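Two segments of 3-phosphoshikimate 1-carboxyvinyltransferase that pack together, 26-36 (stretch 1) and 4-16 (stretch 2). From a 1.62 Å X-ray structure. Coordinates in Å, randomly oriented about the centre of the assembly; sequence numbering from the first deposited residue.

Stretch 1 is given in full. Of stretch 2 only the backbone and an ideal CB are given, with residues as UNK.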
# COMPACT_ATOMS: atom_id res chain seq x y z
N THR A 26 9.16 13.36 -12.10
CA THR A 26 7.94 14.01 -11.62
C THR A 26 7.00 12.92 -11.09
O THR A 26 6.65 11.99 -11.82
CB THR A 26 7.29 14.82 -12.73
OG1 THR A 26 8.24 15.74 -13.26
CG2 THR A 26 6.07 15.59 -12.22
N LEU A 27 6.64 13.03 -9.81
CA LEU A 27 5.67 12.15 -9.18
C LEU A 27 4.33 12.88 -9.12
O LEU A 27 4.24 13.98 -8.56
CB LEU A 27 6.12 11.77 -7.77
CG LEU A 27 7.50 11.12 -7.67
CD1 LEU A 27 7.76 10.71 -6.23
CD2 LEU A 27 7.58 9.93 -8.60
N VAL A 28 3.29 12.27 -9.68
CA VAL A 28 1.98 12.90 -9.74
C VAL A 28 1.08 12.31 -8.65
O VAL A 28 0.94 11.08 -8.53
CB VAL A 28 1.36 12.73 -11.14
CG1 VAL A 28 0.06 13.48 -11.24
CG2 VAL A 28 2.35 13.22 -12.19
N ARG A 29 0.46 13.19 -7.86
CA ARG A 29 -0.43 12.86 -6.74
C ARG A 29 0.17 11.90 -5.72
O ARG A 29 -0.52 10.97 -5.28
CB ARG A 29 -1.74 12.27 -7.25
CG ARG A 29 -2.38 12.98 -8.46
CD ARG A 29 -2.52 14.47 -8.22
NE ARG A 29 -3.80 15.00 -8.70
CZ ARG A 29 -4.10 15.21 -9.97
NH1 ARG A 29 -3.23 14.93 -10.93
NH2 ARG A 29 -5.29 15.70 -10.29
N PRO A 30 1.41 12.09 -5.27
CA PRO A 30 1.92 11.24 -4.18
C PRO A 30 1.12 11.46 -2.90
O PRO A 30 0.50 12.51 -2.69
CB PRO A 30 3.37 11.69 -4.01
CG PRO A 30 3.32 13.14 -4.39
CD PRO A 30 2.34 13.21 -5.54
N LEU A 31 1.13 10.45 -2.03
CA LEU A 31 0.52 10.61 -0.72
C LEU A 31 1.33 11.59 0.11
O LEU A 31 2.56 11.48 0.20
CB LEU A 31 0.43 9.25 -0.01
CG LEU A 31 0.01 9.29 1.46
CD1 LEU A 31 -1.42 9.79 1.60
CD2 LEU A 31 0.17 7.95 2.15
N ARG A 32 0.65 12.56 0.72
CA ARG A 32 1.28 13.48 1.66
C ARG A 32 0.94 13.00 3.07
O ARG A 32 -0.21 13.11 3.52
CB ARG A 32 0.80 14.91 1.44
CG ARG A 32 1.45 15.58 0.24
CD ARG A 32 0.95 17.01 0.11
NE ARG A 32 1.70 17.82 -0.84
CZ ARG A 32 2.62 18.72 -0.49
NH1 ARG A 32 2.93 18.92 0.79
NH2 ARG A 32 3.24 19.42 -1.43
N SER A 33 1.93 12.43 3.75
CA SER A 33 1.80 12.01 5.15
C SER A 33 3.01 12.49 5.92
O SER A 33 3.96 13.01 5.33
CB SER A 33 1.66 10.48 5.25
OG SER A 33 2.86 9.84 4.87
N ASP A 34 3.01 12.27 7.24
CA ASP A 34 4.20 12.62 8.03
C ASP A 34 5.41 11.81 7.57
O ASP A 34 6.52 12.34 7.53
CB ASP A 34 3.95 12.42 9.53
CG ASP A 34 3.00 13.46 10.10
OD1 ASP A 34 2.88 14.57 9.52
OD2 ASP A 34 2.36 13.17 11.14
N ASP A 35 5.20 10.53 7.19
CA ASP A 35 6.32 9.71 6.73
C ASP A 35 6.89 10.25 5.42
O ASP A 35 8.10 10.45 5.29
CB ASP A 35 5.89 8.25 6.58
CG ASP A 35 7.07 7.28 6.35
OD1 ASP A 35 8.24 7.71 6.26
OD2 ASP A 35 6.82 6.05 6.28
N THR A 36 6.03 10.53 4.42
CA THR A 36 6.58 11.02 3.16
C THR A 36 7.13 12.43 3.29
O THR A 36 8.08 12.80 2.58
CB THR A 36 5.52 10.97 2.05
OG1 THR A 36 4.53 11.98 2.28
CG2 THR A 36 4.86 9.62 2.02
N UNK A 4 -9.34 10.65 -3.66
CA UNK A 4 -8.87 9.64 -2.73
C UNK A 4 -7.35 9.67 -2.63
O UNK A 4 -6.66 9.95 -3.62
CB UNK A 4 -9.35 8.25 -3.16
N UNK A 5 -6.80 9.36 -1.46
CA UNK A 5 -5.36 9.51 -1.26
C UNK A 5 -4.55 8.46 -2.00
O UNK A 5 -4.98 7.33 -2.20
CB UNK A 5 -5.03 9.45 0.23
N UNK A 6 -3.34 8.87 -2.39
CA UNK A 6 -2.42 7.95 -3.04
C UNK A 6 -2.04 6.79 -2.13
O UNK A 6 -2.09 6.89 -0.90
CB UNK A 6 -1.16 8.70 -3.49
N UNK A 7 -1.62 5.70 -2.76
CA UNK A 7 -1.14 4.53 -2.04
C UNK A 7 0.13 4.88 -1.27
O UNK A 7 1.06 5.48 -1.82
CB UNK A 7 -0.88 3.37 -3.00
N UNK A 8 0.15 4.53 0.02
CA UNK A 8 1.33 4.81 0.84
C UNK A 8 2.54 4.01 0.36
O UNK A 8 3.64 4.56 0.21
CB UNK A 8 1.04 4.49 2.31
N UNK A 9 2.36 2.70 0.14
CA UNK A 9 3.52 1.89 -0.22
C UNK A 9 4.01 2.21 -1.63
O UNK A 9 5.21 2.12 -1.90
CB UNK A 9 3.18 0.40 -0.11
N UNK A 10 3.12 2.59 -2.54
CA UNK A 10 3.58 3.00 -3.86
C UNK A 10 4.30 4.35 -3.78
O UNK A 10 5.34 4.54 -4.43
CB UNK A 10 2.40 3.08 -4.84
N UNK A 11 3.81 5.27 -2.96
CA UNK A 11 4.48 6.56 -2.83
C UNK A 11 5.90 6.36 -2.30
O UNK A 11 6.85 7.00 -2.78
CB UNK A 11 3.69 7.49 -1.91
N UNK A 12 6.07 5.43 -1.36
CA UNK A 12 7.37 5.18 -0.75
C UNK A 12 8.38 4.68 -1.78
O UNK A 12 9.50 5.22 -1.87
CB UNK A 12 7.23 4.17 0.39
N UNK A 13 8.03 3.63 -2.52
CA UNK A 13 8.90 3.14 -3.58
C UNK A 13 9.20 4.24 -4.60
O UNK A 13 10.34 4.37 -5.06
CB UNK A 13 8.26 1.94 -4.27
N UNK A 14 8.18 5.02 -4.98
CA UNK A 14 8.38 6.04 -6.02
C UNK A 14 9.36 7.12 -5.57
O UNK A 14 10.09 7.68 -6.41
CB UNK A 14 7.04 6.68 -6.40
N UNK A 15 9.35 7.47 -4.28
CA UNK A 15 10.29 8.47 -3.77
C UNK A 15 11.73 7.98 -3.87
O UNK A 15 12.63 8.75 -4.22
CB UNK A 15 9.96 8.82 -2.32
N UNK A 16 11.95 6.71 -3.54
CA UNK A 16 13.28 6.11 -3.72
C UNK A 16 13.72 6.19 -5.17
O UNK A 16 14.84 6.61 -5.48
CB UNK A 16 13.28 4.65 -3.26

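Position 4 has nothing of stretch 1 within 5.5 Å of its ideal CB, and many residues would suit. It is Leu-4, which makes no contact.

At position 5 CA-to-CB points sideways, and the ideal CB lies 3.9 Å from Leu-31 CD1. A small or medium apolar group would suit, and phi of -72° also admits proline. The residue is Pro-5. Its CB packs 4.0 Å from Leu-31 CD1.

Position 6 is the tightest. Its CB direction is toward stretch 1, and an ideal CB would sit 3.0 Å from Arg-29 O, a clash, and 3.2 Å from Leu-31 N. Phi and psi of -63° and 157° are open to most residues, so it is space that favours glycine. Gly-6 is found. Its O lies 3.6 Å from Leu-31 CB, and a water accepts from Gly-6 N (2.8 Å) and donates weakly to Pro-30 O (3.1 Å).

Position 7 points away, just before the helix of 8-16. Serine, threonine, aspartate or asparagine could cap it. Ser-7 does so: its OG accepts from the N of position 10 at 3.0 Å.

Position 8 points sideways, with its ideal CB 3.6 Å from Leu-31 CD2. The carboxylate of Asp-35 lies farther along, so a long basic chain, lysine or arginine, would suit. Lys-8 passes Leu-31 with its CB 3.5 Å from CD2. Its NZ then forms a salt bridge with Asp-35 OD2 at 3.3 Å; the hydrogen bond within it is weak.

Positions 9, 10, 12, 13 and 16 have no stretch 1 atom within 5.5 Å of their ideal CB, and many residues would suit; they are Ser-9, Ile-10, Ala-12, Arg-13 and Phe-16.

Position 11 points toward stretch 1. Its ideal CB is 3.9 Å from Leu-31 N, a backbone donor, with Pro-30 CB and Thr-36 CG2 also near. A small side chain with an acceptor fits, such as serine or threonine; a methyl would add apolar contact. Thr-11 has both. OG1 accepts from Leu-31 N (3.0 Å, 171°) and donates to Ser-7 O (2.7 Å). CG2 lies 3.8 Å from Pro-30 CB and 3.9 Å from Thr-36 CG2.

Position 14 points toward Leu-27, whose CD2 is already 4.0 Å from the ideal CB. A small apolar residue suits. Ala-14 makes that contact with its CB.

Position 15 points sideways, with Leu-27 CD1 4.9 Å from its ideal CB. A longer apolar chain could reach it. Leu-15 places CD2 3.9 Å from Leu-27 CD1 and CD1 4.1 Å from Thr-36 CB.

Stretch 2, residues 4-16: LPGSKSITARALF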
# COMPACT_ATOMS: atom_id res chain seq x y z
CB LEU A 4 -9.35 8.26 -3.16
CG LEU A 4 -10.87 8.05 -3.11
CD1 LEU A 4 -11.21 6.64 -3.59
CD2 LEU A 4 -11.42 8.31 -1.70
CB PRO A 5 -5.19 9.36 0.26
CG PRO A 5 -6.39 8.59 0.69
CD PRO A 5 -7.50 9.02 -0.21
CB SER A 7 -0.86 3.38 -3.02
OG SER A 7 0.14 2.50 -2.50
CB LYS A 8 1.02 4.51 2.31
CG LYS A 8 2.27 4.39 3.19
CD LYS A 8 3.05 5.70 3.24
CE LYS A 8 4.26 5.58 4.19
NZ LYS A 8 5.26 4.58 3.71
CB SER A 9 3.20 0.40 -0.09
OG SER A 9 2.19 0.01 -0.99
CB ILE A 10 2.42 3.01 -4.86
CG1 ILE A 10 1.98 1.57 -5.15
CG2 ILE A 10 2.84 3.73 -6.16
CD1 ILE A 10 0.71 1.43 -5.99
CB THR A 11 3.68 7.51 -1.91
OG1 THR A 11 2.39 7.79 -2.49
CG2 THR A 11 4.42 8.83 -1.73
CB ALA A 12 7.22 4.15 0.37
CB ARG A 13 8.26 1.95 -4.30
CG ARG A 13 7.96 0.69 -3.46
CD ARG A 13 7.22 -0.26 -4.39
NE ARG A 13 6.78 -1.53 -3.82
CZ ARG A 13 5.59 -1.74 -3.24
NH1 ARG A 13 4.72 -0.74 -3.09
NH2 ARG A 13 5.29 -2.94 -2.79
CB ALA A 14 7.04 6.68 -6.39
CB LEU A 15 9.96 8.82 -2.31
CG LEU A 15 8.76 9.72 -2.09
CD1 LEU A 15 8.40 9.79 -0.61
CD2 LEU A 15 9.07 11.09 -2.61
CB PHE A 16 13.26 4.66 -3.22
CG PHE A 16 14.61 3.98 -3.24
CD1 PHE A 16 15.23 3.66 -4.45
CD2 PHE A 16 15.24 3.62 -2.05
CE1 PHE A 16 16.48 3.02 -4.48
CE2 PHE A 16 16.49 2.97 -2.07
CZ PHE A 16 17.10 2.67 -3.29
O HOH W 1 -2.42 11.55 -2.52
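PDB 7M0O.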